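Local coordinates for dimethyl-sulfide monooxygenase (Hyphomicrobium sulfonivorans, PDB 6AK1), which catalyses the FMN-dependent oxidation of dimethyl sulfide to methanethiol and formaldehyde, using oxygen and NADH as reductant, the first step of dimethyl sulfide degradation, at residues A[115-120]-A[211-216]; A[130-135]-A[163-168]; A[219-224]-A[430-435]. All blocks are in the same frame, centred on the assembly; numbering follows the deposited sequence.

Contact 1: residues A[115-120]-A[211-216]; sequences LARRLS and FHICEP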
# COMPACT_ATOMS: atom_id res chain seq x y z
N LEU A 115 -8.69 -6.97 13.57
CA LEU A 115 -7.86 -6.08 12.75
C LEU A 115 -8.05 -4.63 13.18
O LEU A 115 -7.09 -3.87 13.25
CB LEU A 115 -8.16 -6.26 11.26
CG LEU A 115 -7.29 -5.37 10.34
CD1 LEU A 115 -5.79 -5.53 10.63
CD2 LEU A 115 -7.59 -5.63 8.85
N ALA A 116 -9.29 -4.26 13.52
CA ALA A 116 -9.58 -2.91 14.00
C ALA A 116 -8.70 -2.54 15.19
O ALA A 116 -8.19 -1.41 15.27
CB ALA A 116 -11.06 -2.80 14.38
N ARG A 117 -8.51 -3.48 16.13
CA ARG A 117 -7.68 -3.19 17.30
C ARG A 117 -6.21 -3.09 16.92
O ARG A 117 -5.49 -2.23 17.42
CB ARG A 117 -7.88 -4.25 18.39
CG ARG A 117 -7.13 -3.94 19.68
CD ARG A 117 -7.31 -5.01 20.77
NE ARG A 117 -6.52 -6.20 20.48
CZ ARG A 117 -5.90 -6.93 21.41
NH1 ARG A 117 -5.98 -6.57 22.69
NH2 ARG A 117 -5.20 -8.00 21.06
N ARG A 118 -5.74 -3.97 16.03
CA ARG A 118 -4.33 -3.93 15.66
C ARG A 118 -3.99 -2.63 14.95
O ARG A 118 -2.92 -2.06 15.17
CB ARG A 118 -3.97 -5.13 14.79
CG ARG A 118 -4.21 -6.48 15.47
CD ARG A 118 -3.96 -7.64 14.51
NE ARG A 118 -2.57 -7.70 14.10
CZ ARG A 118 -2.14 -7.84 12.85
NH1 ARG A 118 -2.97 -7.98 11.83
NH2 ARG A 118 -0.83 -7.86 12.64
N LEU A 119 -4.89 -2.13 14.09
CA LEU A 119 -4.62 -0.88 13.39
C LEU A 119 -4.80 0.33 14.31
O LEU A 119 -4.00 1.26 14.25
CB LEU A 119 -5.52 -0.75 12.16
CG LEU A 119 -5.14 -1.70 11.00
CD1 LEU A 119 -6.26 -1.81 10.00
CD2 LEU A 119 -3.86 -1.23 10.33
N SER A 120 -5.84 0.32 15.17
CA SER A 120 -6.00 1.37 16.17
C SER A 120 -4.76 1.46 17.05
O SER A 120 -4.31 2.57 17.37
CB SER A 120 -7.21 1.12 17.07
OG SER A 120 -8.43 1.43 16.44
N PHE A 211 -18.83 -3.05 21.38
CA PHE A 211 -18.17 -1.78 21.16
C PHE A 211 -16.67 -1.99 20.98
O PHE A 211 -16.11 -2.99 21.43
CB PHE A 211 -18.43 -0.81 22.32
CG PHE A 211 -18.02 -1.33 23.66
CD1 PHE A 211 -16.74 -1.12 24.15
CD2 PHE A 211 -18.93 -2.02 24.46
CE1 PHE A 211 -16.35 -1.60 25.39
CE2 PHE A 211 -18.55 -2.51 25.71
CZ PHE A 211 -17.27 -2.29 26.18
N HIS A 212 -16.04 -1.04 20.30
CA HIS A 212 -14.62 -1.12 20.01
C HIS A 212 -13.84 -1.13 21.31
O HIS A 212 -14.18 -0.44 22.27
CB HIS A 212 -14.22 0.07 19.12
CG HIS A 212 -12.85 -0.02 18.53
ND1 HIS A 212 -12.29 -1.21 18.10
CD2 HIS A 212 -11.92 0.94 18.28
CE1 HIS A 212 -11.08 -0.98 17.62
NE2 HIS A 212 -10.83 0.32 17.72
N ILE A 213 -12.80 -1.96 21.37
CA ILE A 213 -12.11 -2.17 22.64
C ILE A 213 -10.95 -1.19 22.79
O ILE A 213 -10.19 -1.25 23.76
CB ILE A 213 -11.66 -3.65 22.76
CG1 ILE A 213 -11.55 -4.09 24.23
CG2 ILE A 213 -10.36 -3.92 22.01
CD1 ILE A 213 -11.43 -5.60 24.40
N CYS A 214 -10.82 -0.25 21.84
CA CYS A 214 -9.81 0.81 21.89
C CYS A 214 -10.46 2.19 21.99
O CYS A 214 -11.49 2.45 21.35
CB CYS A 214 -8.92 0.83 20.63
SG CYS A 214 -8.14 -0.71 20.24
N GLU A 215 -9.81 3.09 22.73
CA GLU A 215 -10.27 4.47 22.77
C GLU A 215 -9.91 5.17 21.47
O GLU A 215 -9.04 4.71 20.73
CB GLU A 215 -9.66 5.20 23.97
CG GLU A 215 -8.21 5.61 23.82
CD GLU A 215 -7.67 6.33 25.05
OE1 GLU A 215 -7.00 5.67 25.87
OE2 GLU A 215 -7.93 7.55 25.20
N PRO A 216 -10.59 6.28 21.15
CA PRO A 216 -10.32 6.99 19.89
C PRO A 216 -8.86 7.37 19.75
O PRO A 216 -8.25 7.92 20.67
CB PRO A 216 -11.22 8.22 19.98
CG PRO A 216 -12.37 7.77 20.79
CD PRO A 216 -11.81 6.79 21.81
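Ser120 and His212 form the polar join between helix 112-126, an outer helix of the TIM barrel, and the loop that leads into strand 223-227. This is structural packing away from the annotated FMN sites. It joins the 211-216 loop to an outer helix of the luciferase-like barrel.

The hydrogen bond comes first. Ser120 OG lies 2.9 Å from His212 NE2 and meets the imidazole at its edge, close to the ring plane. Either group could be the donor. The CG of His212 is anti to its backbone N (chi1 -169°), which swings NE2 in toward the helix. The backbone of His212 is held separately: its N bonds to Ser175 OG and its O to Trp176 NE1. The ring therefore sits on a fixed stretch of loop. Trp172 of helix 157-174 also meets the imidazole, with the two planes nearly perpendicular.

Apolar contacts lie beside this bond. Ala116 CB touches His212 CE1 obliquely at 3.7 Å. Farther from the bond, Arg117 uses its aliphatic part, not its charge. Its CD packs on Ile213 CG2 at 3.5 Å, and the two side chains run side by side in the same direction. This part of the contact is exposed.

The sulfur of Cys214 packs on the helix. Cys214 SG lies beside its own backbone N (chi1 -53°) and points at the helix. It fits between two helix residues one turn apart, 3.4 Å from Arg117 CG and 3.8 Å from Ser120 CB.

The His212 ring lies over its own chain: Cys214 N is 3.8 Å from the imidazole plane, over the centre of the His212 ring.

Contact 2: residues A[130-135]-A[163-168]; sequences VAWNVV and EYMEVM
Trp132 and Met165 reach toward each other tip to tip, joining barrel strand 130-135 to helix 157-174. This is the beta-alpha layering of the TIM barrel. The strand and helix segments run roughly antiparallel, at 153°, with their axes 12.0 Å apart. The Trp132 side chain spans much of that gap. Its CG is anti to the backbone N (chi1 173°), and the six-membered ring points outward with CZ3 and CH2 leading.

Two methionines receive this tip from opposite sides of the indole plane. Met165 CE lies 3.7 Å from Trp132 CZ3. Its sulfur makes an oblique Met-aromatic contact, with SD 4.7 Å from the centroid of the Trp132 six-membered ring. The Met165 chain is folded at chi2 and chi3, which brings its end closer to the strand. The Met168 side chain crosses that of Trp132 at about a right angle, and its CE is 3.9 Å from Trp132 CH2. Tyr164 comes in at the indole edge, near its plane, with CE1 4.0 Å from Trp132 CH2.

Val134 supports the group from the strand. Its CG2 sits 3.5 Å above the indole plane of Trp132, on the same side as Met165. Its CG1 meets Met165 SD at 4.1 Å. Leu115 and Leu119 of helix 112-126 also pack on the indole. On the strand, neighbouring Asn133 bonds to Thr104, which probably binds FMN.

No hydrogen bond crosses this buried contact. The polar ends are satisfied elsewhere, Trp132 NE1 by Ala105 O and Tyr164 OH by Glu110 O. Cohesion between strand and helix here therefore rests on dispersion between the indole, thioether and methyl groups.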
# COMPACT_ATOMS: atom_id res chain seq x y z
N VAL A 130 -0.39 6.16 10.49
CA VAL A 130 -0.57 4.85 9.88
C VAL A 130 -1.56 4.97 8.73
O VAL A 130 -2.52 5.75 8.78
CB VAL A 130 -1.03 3.79 10.91
CG1 VAL A 130 -2.42 4.11 11.43
CG2 VAL A 130 -1.01 2.40 10.27
N ALA A 131 -1.29 4.22 7.67
CA ALA A 131 -2.23 3.99 6.60
C ALA A 131 -2.48 2.50 6.50
O ALA A 131 -1.56 1.69 6.70
CB ALA A 131 -1.71 4.53 5.26
N TRP A 132 -3.71 2.13 6.20
CA TRP A 132 -4.11 0.73 6.05
C TRP A 132 -4.25 0.45 4.56
O TRP A 132 -5.14 1.00 3.90
CB TRP A 132 -5.42 0.44 6.79
CG TRP A 132 -5.94 -0.95 6.52
CD1 TRP A 132 -5.21 -2.05 6.16
CD2 TRP A 132 -7.30 -1.39 6.60
NE1 TRP A 132 -6.02 -3.14 6.02
CE2 TRP A 132 -7.32 -2.76 6.29
CE3 TRP A 132 -8.51 -0.75 6.91
CZ2 TRP A 132 -8.49 -3.51 6.27
CZ3 TRP A 132 -9.68 -1.50 6.90
CH2 TRP A 132 -9.66 -2.87 6.58
N ASN A 133 -3.39 -0.41 4.03
CA ASN A 133 -3.53 -0.85 2.64
C ASN A 133 -4.44 -2.06 2.62
O ASN A 133 -4.04 -3.17 2.98
CB ASN A 133 -2.16 -1.15 2.04
CG ASN A 133 -2.26 -1.67 0.61
OD1 ASN A 133 -2.95 -1.10 -0.22
ND2 ASN A 133 -1.59 -2.79 0.35
N VAL A 134 -5.68 -1.85 2.18
CA VAL A 134 -6.75 -2.84 2.20
C VAL A 134 -6.59 -3.79 1.01
O VAL A 134 -6.77 -3.39 -0.14
CB VAL A 134 -8.12 -2.16 2.16
CG1 VAL A 134 -9.24 -3.16 2.30
CG2 VAL A 134 -8.17 -1.08 3.21
N VAL A 135 -6.30 -5.07 1.28
CA VAL A 135 -6.15 -6.03 0.20
C VAL A 135 -7.09 -7.21 0.44
O VAL A 135 -7.57 -7.45 1.56
CB VAL A 135 -4.69 -6.51 0.03
CG1 VAL A 135 -3.74 -5.33 -0.07
CG2 VAL A 135 -4.26 -7.43 1.16
N GLU A 163 -19.34 -4.81 3.67
CA GLU A 163 -19.81 -4.92 5.04
C GLU A 163 -18.65 -5.00 6.01
O GLU A 163 -18.75 -4.50 7.13
CB GLU A 163 -20.72 -6.14 5.19
CG GLU A 163 -21.54 -6.12 6.48
CD GLU A 163 -22.26 -7.43 6.73
OE1 GLU A 163 -22.74 -8.04 5.76
OE2 GLU A 163 -22.32 -7.86 7.89
N TYR A 164 -17.55 -5.61 5.58
CA TYR A 164 -16.32 -5.61 6.37
C TYR A 164 -15.90 -4.19 6.74
O TYR A 164 -15.65 -3.90 7.92
CB TYR A 164 -15.21 -6.32 5.59
CG TYR A 164 -14.00 -6.68 6.43
CD1 TYR A 164 -13.07 -5.70 6.81
CD2 TYR A 164 -13.77 -8.00 6.83
CE1 TYR A 164 -11.96 -6.02 7.58
CE2 TYR A 164 -12.65 -8.33 7.58
CZ TYR A 164 -11.75 -7.33 7.96
OH TYR A 164 -10.64 -7.65 8.70
N MET A 165 -15.82 -3.29 5.75
CA MET A 165 -15.42 -1.90 6.00
C MET A 165 -16.45 -1.16 6.85
O MET A 165 -16.09 -0.36 7.71
CB MET A 165 -15.22 -1.15 4.68
CG MET A 165 -14.28 -1.82 3.69
SD MET A 165 -12.57 -1.96 4.29
CE MET A 165 -12.12 -0.22 4.49
N GLU A 166 -17.74 -1.40 6.58
CA GLU A 166 -18.79 -0.85 7.44
C GLU A 166 -18.53 -1.15 8.91
O GLU A 166 -18.56 -0.25 9.76
CB GLU A 166 -20.15 -1.41 6.98
CG GLU A 166 -21.32 -1.13 7.93
CD GLU A 166 -22.64 -1.74 7.44
OE1 GLU A 166 -22.65 -2.44 6.39
OE2 GLU A 166 -23.68 -1.53 8.10
N VAL A 167 -18.22 -2.41 9.23
CA VAL A 167 -17.90 -2.79 10.61
C VAL A 167 -16.71 -1.98 11.13
O VAL A 167 -16.76 -1.41 12.22
CB VAL A 167 -17.62 -4.30 10.70
CG1 VAL A 167 -17.03 -4.65 12.06
CG2 VAL A 167 -18.89 -5.12 10.41
N MET A 168 -15.62 -1.94 10.34
CA MET A 168 -14.42 -1.20 10.74
C MET A 168 -14.74 0.27 11.01
O MET A 168 -14.33 0.83 12.03
CB MET A 168 -13.33 -1.28 9.66
CG MET A 168 -12.99 -2.67 9.17
SD MET A 168 -12.20 -3.65 10.45
CE MET A 168 -10.50 -3.09 10.36

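Contact 3: residues A[219-224]-A[430-435]; sequences QRTPVI and SLRRKL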
# COMPACT_ATOMS: atom_id res chain seq x y z
N GLN A 219 -6.23 9.71 14.36
CA GLN A 219 -6.93 9.76 13.08
C GLN A 219 -8.28 9.06 13.11
O GLN A 219 -9.08 9.25 12.18
CB GLN A 219 -6.09 9.13 11.97
CG GLN A 219 -4.89 9.94 11.52
CD GLN A 219 -4.04 9.17 10.53
OE1 GLN A 219 -3.74 9.67 9.43
NE2 GLN A 219 -3.64 7.95 10.90
N ARG A 220 -8.52 8.23 14.10
CA ARG A 220 -9.71 7.42 14.22
C ARG A 220 -9.68 6.31 13.19
O ARG A 220 -9.38 5.21 13.51
CB ARG A 220 -10.98 8.24 14.21
CG ARG A 220 -11.47 8.52 15.61
CD ARG A 220 -12.89 8.95 15.57
NE ARG A 220 -13.36 9.53 16.80
CZ ARG A 220 -14.10 8.91 17.67
NH1 ARG A 220 -14.49 9.54 18.72
NH2 ARG A 220 -14.42 7.67 17.49
N THR A 221 -9.99 6.63 11.96
CA THR A 221 -9.83 5.70 10.85
C THR A 221 -8.47 5.93 10.20
O THR A 221 -8.18 7.05 9.77
CB THR A 221 -10.94 5.89 9.82
OG1 THR A 221 -12.21 5.59 10.42
CG2 THR A 221 -10.72 5.00 8.61
N PRO A 222 -7.60 4.93 10.14
CA PRO A 222 -6.33 5.11 9.43
C PRO A 222 -6.58 5.51 7.98
O PRO A 222 -7.65 5.24 7.42
CB PRO A 222 -5.67 3.73 9.52
CG PRO A 222 -6.81 2.79 9.79
CD PRO A 222 -7.78 3.54 10.61
N VAL A 223 -5.60 6.18 7.39
CA VAL A 223 -5.68 6.51 5.97
C VAL A 223 -5.92 5.22 5.20
O VAL A 223 -5.24 4.22 5.43
CB VAL A 223 -4.41 7.23 5.50
CG1 VAL A 223 -4.49 7.49 4.00
CG2 VAL A 223 -4.22 8.54 6.25
N ILE A 224 -6.90 5.24 4.30
CA ILE A 224 -7.25 4.05 3.54
C ILE A 224 -6.47 4.04 2.23
O ILE A 224 -6.65 4.94 1.40
CB ILE A 224 -8.76 3.96 3.29
CG1 ILE A 224 -9.52 4.14 4.62
CG2 ILE A 224 -9.09 2.63 2.65
CD1 ILE A 224 -9.26 3.02 5.65
N SER A 430 -1.42 14.73 11.47
CA SER A 430 -1.54 13.33 11.14
C SER A 430 -1.22 13.09 9.66
O SER A 430 -1.16 14.01 8.84
CB SER A 430 -2.95 12.84 11.46
OG SER A 430 -3.90 13.50 10.64
N LEU A 431 -1.03 11.81 9.33
CA LEU A 431 -0.81 11.43 7.94
C LEU A 431 -1.97 11.89 7.05
O LEU A 431 -1.75 12.39 5.94
CB LEU A 431 -0.61 9.91 7.84
CG LEU A 431 -0.35 9.36 6.43
CD1 LEU A 431 0.86 10.04 5.80
CD2 LEU A 431 -0.15 7.85 6.48
N ARG A 432 -3.21 11.75 7.53
CA ARG A 432 -4.34 12.22 6.74
C ARG A 432 -4.28 13.73 6.54
O ARG A 432 -4.62 14.23 5.46
CB ARG A 432 -5.67 11.83 7.38
CG ARG A 432 -6.84 12.31 6.52
CD ARG A 432 -8.20 11.78 6.96
NE ARG A 432 -8.35 10.35 6.78
CZ ARG A 432 -8.40 9.49 7.79
NH1 ARG A 432 -8.53 8.20 7.56
NH2 ARG A 432 -8.32 9.94 9.03
N ARG A 433 -3.86 14.47 7.57
CA ARG A 433 -3.73 15.91 7.40
C ARG A 433 -2.66 16.24 6.37
O ARG A 433 -2.85 17.11 5.51
CB ARG A 433 -3.42 16.59 8.73
CG ARG A 433 -3.47 18.10 8.66
CD ARG A 433 -3.43 18.75 10.04
NE ARG A 433 -3.81 20.16 9.96
CZ ARG A 433 -2.99 21.14 9.59
NH1 ARG A 433 -1.72 20.88 9.26
NH2 ARG A 433 -3.44 22.39 9.54
N LYS A 434 -1.53 15.52 6.41
CA LYS A 434 -0.46 15.75 5.44
C LYS A 434 -0.89 15.41 4.02
O LYS A 434 -0.57 16.14 3.08
CB LYS A 434 0.77 14.94 5.84
CG LYS A 434 1.50 15.45 7.07
CD LYS A 434 2.16 14.27 7.82
CE LYS A 434 3.39 14.71 8.61
NZ LYS A 434 3.11 15.55 9.80
N LEU A 435 -1.62 14.29 3.82
CA LEU A 435 -1.90 13.81 2.47
C LEU A 435 -3.22 14.33 1.91
O LEU A 435 -3.28 14.79 0.77
CB LEU A 435 -1.91 12.28 2.43
CG LEU A 435 -0.56 11.58 2.54
CD1 LEU A 435 -0.73 10.07 2.42
CD2 LEU A 435 0.38 12.09 1.47
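Arg432 turns the edge of its guanidinium to the backbone carbonyls of Gln219 and Thr221, just before TIM-barrel strand 223-227. The contact ties short helix 431-435 to the N-terminal end of that strand. Thr221 O takes two bonds from the guanidinium. The straighter comes from Arg432 NH1 (N-H...O 153°); its modelled length to Thr221 O, 2.5 Å, is doubtfully short. The acceptor is near the guanidinium plane, while NH1 lies well above the Thr221 carbonyl plane. Arg432 NH2 adds weak bonds to Thr221 O at 3.0 Å and to Gln219 O at 3.3 Å.

Gln219 answers with its side chain. Its OE1 accepts from Arg432 N at 2.9 Å, in the carboxamide plane. Gln219 CG also packs on Ser430 CB at 3.5 Å. Val223 CG2 packs beside the helix start, 4.0 Å from Leu431 CG, and lies over the rim of one guanidinium face.

A second shell positions these groups. Glu242 OE1 makes a salt bridge with Arg432 NE and probably balances the buried charge. Gly441 O accepts from NH2. Asp123 OD1 holds Gln219 NE2, and Glu173 holds Thr221 OG1.

The helix start is fixed by an N-cap. Ser430 OG stands between its backbone N and carbonyl carbon (chi1 64°) and accepts from Arg433 N at 3.2 Å.

Overall arrangement
From the N terminus, helix 112-126 comes first and then strand 130-135. Helix 157-174 folds back over that strand and closes contact 2. The chain runs on to the loop at 211-216, which closes contact 1. Contact 2 is thus nested inside the loop of contact 1. Contact 3 opens just afterwards, at 219-224, and closes some 200 residues later at 430-435, so it is in series with the other two. Contacts 1 and 2 touch where Ala116 N meets Met168 CE. Contacts 2 and 3 share the barrel sheet through neighbouring strands 130-135 and 223-227. Together they join two outer helices, an outer loop and the C-terminal region to one side of the barrel.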